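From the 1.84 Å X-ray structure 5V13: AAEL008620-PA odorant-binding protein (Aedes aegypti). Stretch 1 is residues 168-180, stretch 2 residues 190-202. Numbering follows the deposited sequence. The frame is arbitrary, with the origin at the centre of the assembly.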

# COMPACT_ATOMS: atom_id res chain seq x y z
N MET B 168 7.39 10.02 1.61
CA MET B 168 8.68 10.71 1.59
C MET B 168 9.80 9.72 1.88
O MET B 168 9.60 8.71 2.55
CB MET B 168 8.73 11.84 2.62
CG MET B 168 7.70 12.93 2.37
SD MET B 168 7.76 14.27 3.59
CE MET B 168 6.10 14.90 3.51
N PHE B 169 11.00 10.05 1.40
CA PHE B 169 12.11 9.11 1.51
C PHE B 169 12.59 8.94 2.94
O PHE B 169 12.99 7.83 3.32
CB PHE B 169 13.27 9.52 0.60
CG PHE B 169 13.51 8.53 -0.52
CD1 PHE B 169 13.75 7.20 -0.22
CD2 PHE B 169 13.43 8.92 -1.84
CE1 PHE B 169 13.92 6.26 -1.23
CE2 PHE B 169 13.60 7.99 -2.85
CZ PHE B 169 13.84 6.66 -2.55
N VAL B 170 12.57 9.99 3.76
CA VAL B 170 13.05 9.79 5.13
C VAL B 170 12.16 8.78 5.86
O VAL B 170 12.66 7.86 6.51
CB VAL B 170 13.14 11.13 5.89
CG1 VAL B 170 13.41 10.86 7.39
CG2 VAL B 170 14.25 11.96 5.31
N ASP B 171 10.84 8.92 5.71
CA ASP B 171 9.90 7.97 6.32
C ASP B 171 10.16 6.55 5.84
O ASP B 171 10.15 5.60 6.63
CB ASP B 171 8.46 8.37 5.98
CG ASP B 171 7.43 7.39 6.56
OD1 ASP B 171 7.23 7.40 7.79
OD2 ASP B 171 6.82 6.61 5.79
N PHE B 172 10.35 6.39 4.53
CA PHE B 172 10.67 5.07 3.97
C PHE B 172 11.93 4.50 4.60
O PHE B 172 11.98 3.33 4.98
CB PHE B 172 10.81 5.19 2.45
CG PHE B 172 11.34 3.97 1.80
CD1 PHE B 172 10.48 2.94 1.42
CD2 PHE B 172 12.70 3.83 1.54
CE1 PHE B 172 10.98 1.79 0.83
CE2 PHE B 172 13.19 2.69 0.94
CZ PHE B 172 12.32 1.66 0.58
N CYS B 173 12.97 5.33 4.73
CA CYS B 173 14.24 4.85 5.25
C CYS B 173 14.17 4.57 6.74
O CYS B 173 14.80 3.62 7.22
CB CYS B 173 15.34 5.84 4.93
SG CYS B 173 15.60 5.95 3.15
N GLU B 174 13.42 5.39 7.49
CA GLU B 174 13.21 5.14 8.92
C GLU B 174 12.59 3.76 9.16
O GLU B 174 13.03 3.01 10.04
CB GLU B 174 12.32 6.22 9.52
CG GLU B 174 12.97 7.56 9.74
CD GLU B 174 12.02 8.56 10.38
OE1 GLU B 174 10.99 8.90 9.76
OE2 GLU B 174 12.29 9.00 11.52
N LYS B 175 11.54 3.44 8.41
CA LYS B 175 10.90 2.13 8.55
C LYS B 175 11.84 1.00 8.17
O LYS B 175 11.95 -0.01 8.89
CB LYS B 175 9.63 2.09 7.69
CG LYS B 175 8.47 2.90 8.29
CD LYS B 175 7.39 3.19 7.26
CE LYS B 175 6.60 1.95 6.88
NZ LYS B 175 5.63 2.23 5.75
N ARG B 176 12.53 1.14 7.03
CA ARG B 176 13.37 0.06 6.51
C ARG B 176 14.50 -0.29 7.48
O ARG B 176 14.91 -1.46 7.55
CB ARG B 176 13.95 0.47 5.15
CG ARG B 176 14.94 -0.52 4.53
CD ARG B 176 15.35 -0.04 3.14
NE ARG B 176 16.25 -0.98 2.47
CZ ARG B 176 15.85 -1.96 1.68
NH1 ARG B 176 14.56 -2.16 1.45
NH2 ARG B 176 16.75 -2.76 1.11
N THR B 177 15.00 0.69 8.23
CA THR B 177 16.09 0.44 9.16
C THR B 177 15.65 0.39 10.61
O THR B 177 16.50 0.25 11.50
CB THR B 177 17.19 1.50 8.97
OG1 THR B 177 16.66 2.79 9.29
CG2 THR B 177 17.67 1.53 7.54
N ASP B 178 14.35 0.49 10.89
CA ASP B 178 13.82 0.46 12.27
C ASP B 178 14.47 1.55 13.12
O ASP B 178 14.97 1.31 14.23
CB ASP B 178 14.02 -0.93 12.89
CG ASP B 178 13.16 -1.17 14.12
OD1 ASP B 178 12.26 -0.35 14.41
OD2 ASP B 178 13.37 -2.21 14.81
N PHE B 179 14.47 2.78 12.59
CA PHE B 179 15.14 3.91 13.22
C PHE B 179 14.20 5.10 13.19
O PHE B 179 13.65 5.43 12.13
CB PHE B 179 16.46 4.25 12.51
CG PHE B 179 17.11 5.51 13.01
CD1 PHE B 179 17.65 5.56 14.29
CD2 PHE B 179 17.21 6.64 12.20
CE1 PHE B 179 18.26 6.72 14.76
CE2 PHE B 179 17.82 7.80 12.68
CZ PHE B 179 18.33 7.83 13.96
N LYS B 180 13.98 5.73 14.33
CA LYS B 180 13.22 6.97 14.39
C LYS B 180 14.21 8.13 14.46
O LYS B 180 15.04 8.18 15.37
CB LYS B 180 12.26 6.97 15.57
CG LYS B 180 11.22 5.85 15.50
CD LYS B 180 10.05 6.11 16.45
CE LYS B 180 9.69 4.88 17.28
NZ LYS B 180 8.95 3.85 16.50
N GLU B 190 24.43 4.14 10.05
CA GLU B 190 24.95 4.21 8.68
C GLU B 190 23.95 3.65 7.66
O GLU B 190 23.86 4.16 6.54
CB GLU B 190 26.28 3.46 8.61
CG GLU B 190 27.12 3.77 7.38
CD GLU B 190 26.87 2.81 6.24
OE1 GLU B 190 26.49 3.27 5.14
OE2 GLU B 190 27.04 1.59 6.44
N ALA B 191 23.21 2.60 8.01
CA ALA B 191 22.26 2.06 7.05
C ALA B 191 21.14 3.05 6.74
O ALA B 191 20.66 3.12 5.60
CB ALA B 191 21.68 0.74 7.56
N PHE B 192 20.70 3.82 7.74
CA PHE B 192 19.68 4.84 7.49
C PHE B 192 20.22 5.95 6.62
O PHE B 192 19.58 6.34 5.63
CB PHE B 192 19.16 5.39 8.82
CG PHE B 192 18.39 6.67 8.69
CD1 PHE B 192 17.07 6.67 8.24
CD2 PHE B 192 18.96 7.89 9.04
CE1 PHE B 192 16.35 7.85 8.13
CE2 PHE B 192 18.25 9.07 8.93
CZ PHE B 192 16.95 9.06 8.47
N LEU B 193 21.41 6.47 6.94
CA LEU B 193 22.03 7.52 6.12
C LEU B 193 22.20 7.06 4.68
O LEU B 193 21.91 7.80 3.74
CB LEU B 193 23.37 7.93 6.72
CG LEU B 193 23.29 8.59 8.10
CD1 LEU B 193 24.67 8.75 8.74
CD2 LEU B 193 22.55 9.93 8.02
N ASP B 194 22.69 5.83 4.49
CA ASP B 194 22.88 5.32 3.14
C ASP B 194 21.56 5.28 2.37
O ASP B 194 21.50 5.68 1.20
CB ASP B 194 23.52 3.93 3.20
CG ASP B 194 23.96 3.43 1.84
OD1 ASP B 194 24.84 4.07 1.23
OD2 ASP B 194 23.43 2.40 1.38
N CYS B 195 20.50 4.81 3.03
CA CYS B 195 19.18 4.77 2.39
C CYS B 195 18.73 6.16 1.96
O CYS B 195 18.25 6.35 0.83
CB CYS B 195 18.15 4.14 3.34
SG CYS B 195 16.42 4.09 2.71
N VAL B 196 18.87 7.15 2.85
CA VAL B 196 18.39 8.49 2.55
C VAL B 196 19.20 9.11 1.42
O VAL B 196 18.65 9.65 0.45
CB VAL B 196 18.43 9.39 3.80
CG1 VAL B 196 18.10 10.84 3.42
CG2 VAL B 196 17.44 8.89 4.85
N PHE B 197 20.53 9.05 1.53
CA PHE B 197 21.39 9.69 0.54
C PHE B 197 21.23 9.05 -0.84
O PHE B 197 21.28 9.75 -1.86
CB PHE B 197 22.84 9.62 0.99
CG PHE B 197 23.17 10.54 2.15
CD1 PHE B 197 22.29 11.54 2.54
CD2 PHE B 197 24.35 10.39 2.85
CE1 PHE B 197 22.60 12.40 3.59
CE2 PHE B 197 24.66 11.24 3.92
CZ PHE B 197 23.78 12.24 4.28
N ARG B 198 21.04 7.73 -0.89
CA ARG B 198 20.79 7.09 -2.19
C ARG B 198 19.42 7.44 -2.74
O ARG B 198 19.26 7.55 -3.96
CB ARG B 198 20.95 5.57 -2.08
CG ARG B 198 22.39 5.15 -1.91
CD ARG B 198 22.56 3.64 -1.82
NE ARG B 198 23.97 3.29 -1.64
CZ ARG B 198 24.76 2.87 -2.62
NH1 ARG B 198 24.28 2.72 -3.86
NH2 ARG B 198 26.03 2.58 -2.37
N GLY B 199 18.42 7.61 -1.87
CA GLY B 199 17.12 8.08 -2.33
C GLY B 199 17.17 9.50 -2.88
O GLY B 199 16.51 9.82 -3.87
N PHE B 200 17.95 10.37 -2.22
CA PHE B 200 18.17 11.73 -2.70
C PHE B 200 19.10 11.78 -3.91
O PHE B 200 19.25 12.85 -4.52
CB PHE B 200 18.79 12.60 -1.58
CG PHE B 200 17.83 12.95 -0.44
CD1 PHE B 200 16.53 12.46 -0.41
CD2 PHE B 200 18.25 13.79 0.61
CE1 PHE B 200 15.65 12.79 0.64
CE2 PHE B 200 17.38 14.12 1.67
CZ PHE B 200 16.08 13.62 1.68
N ARG B 201 19.75 10.66 -4.26
CA ARG B 201 20.83 10.62 -5.25
C ARG B 201 22.01 11.52 -4.87
O ARG B 201 22.77 11.97 -5.74
CB ARG B 201 20.33 10.95 -6.66
CG ARG B 201 19.67 9.77 -7.41
CD ARG B 201 18.32 9.34 -6.77
NE ARG B 201 17.60 8.34 -7.57
CZ ARG B 201 16.43 7.80 -7.23
NH1 ARG B 201 15.82 8.15 -6.09
NH2 ARG B 201 15.86 6.90 -8.03
N TRP B 202 22.19 11.77 -3.56
CA TRP B 202 23.44 12.35 -3.09
C TRP B 202 24.58 11.34 -3.16
O TRP B 202 25.74 11.71 -3.35
CB TRP B 202 23.30 12.85 -1.64
CG TRP B 202 22.44 14.05 -1.46
CD1 TRP B 202 21.66 14.65 -2.39
CD2 TRP B 202 22.29 14.82 -0.25
NE1 TRP B 202 21.01 15.73 -1.84
CE2 TRP B 202 21.39 15.86 -0.54
CE3 TRP B 202 22.83 14.72 1.03
CZ2 TRP B 202 21.01 16.80 0.42
CZ3 TRP B 202 22.45 15.66 1.99
CH2 TRP B 202 21.56 16.69 1.67

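Two helices, one from each stretch, pack in a roughly antiparallel manner, with their axes 9.0 Å apart at closest approach. No hydrogen bond crosses between the stretches. The contact rests on apolar packing and one disulfide.

Phe-192 covers the most surface. Its side chain is a knob in a hole formed by Val-170, Cys-173, Glu-174 and Thr-177. The CD1 atom of Phe-192 lies 3.8 Å from CB of Cys-173, and its CE1 lies 3.8 Å from CG of Glu-174. Val-170 O meets the edge of the ring, near its plane. CD2 of Phe-179 lies over one face of the ring, 3.7 Å from CG of Phe-192. The two ring planes are inclined at 54°, so the pair is oblique. Thr-177 OG1 approaches CB of Phe-192 at 3.6 Å, but its hydroxyl donates a hydrogen bond to Cys-173 O, 2.9 Å away within its own stretch. That bond satisfies the hydroxyl while CG2 of Thr-177 packs against Ala-191.

The CA-to-CB bond of Phe-169 points toward the other stretch, and the ring lies against Gly-199. The Gly-199 CA sits 3.6 Å from the Phe-169 ring centroid, almost on the ring normal, as a CH-pi contact. The absence of a side chain permits this approach: an ideal CB on Gly-199 would fall 2.7 Å from CD1 of Phe-169, a clash. Phe-200 adds apolar contact, its CE1 4.0 Å from CB of Phe-169. Arg-201 brings NH1 to 3.9 Å from CE2 of Phe-169; the same NH1 donates to Gly-199 O at 2.9 Å.

Cys-195 is bonded to Cys-173, SG to SG at 2.1 Å, with chi3 of -74°. The disulfide covalently ties the helices where CA of Cys-173 and CA of Cys-195 are 5.7 Å apart. Beside it, CB of Cys-173 packs 3.7 Å from CG2 of Val-196.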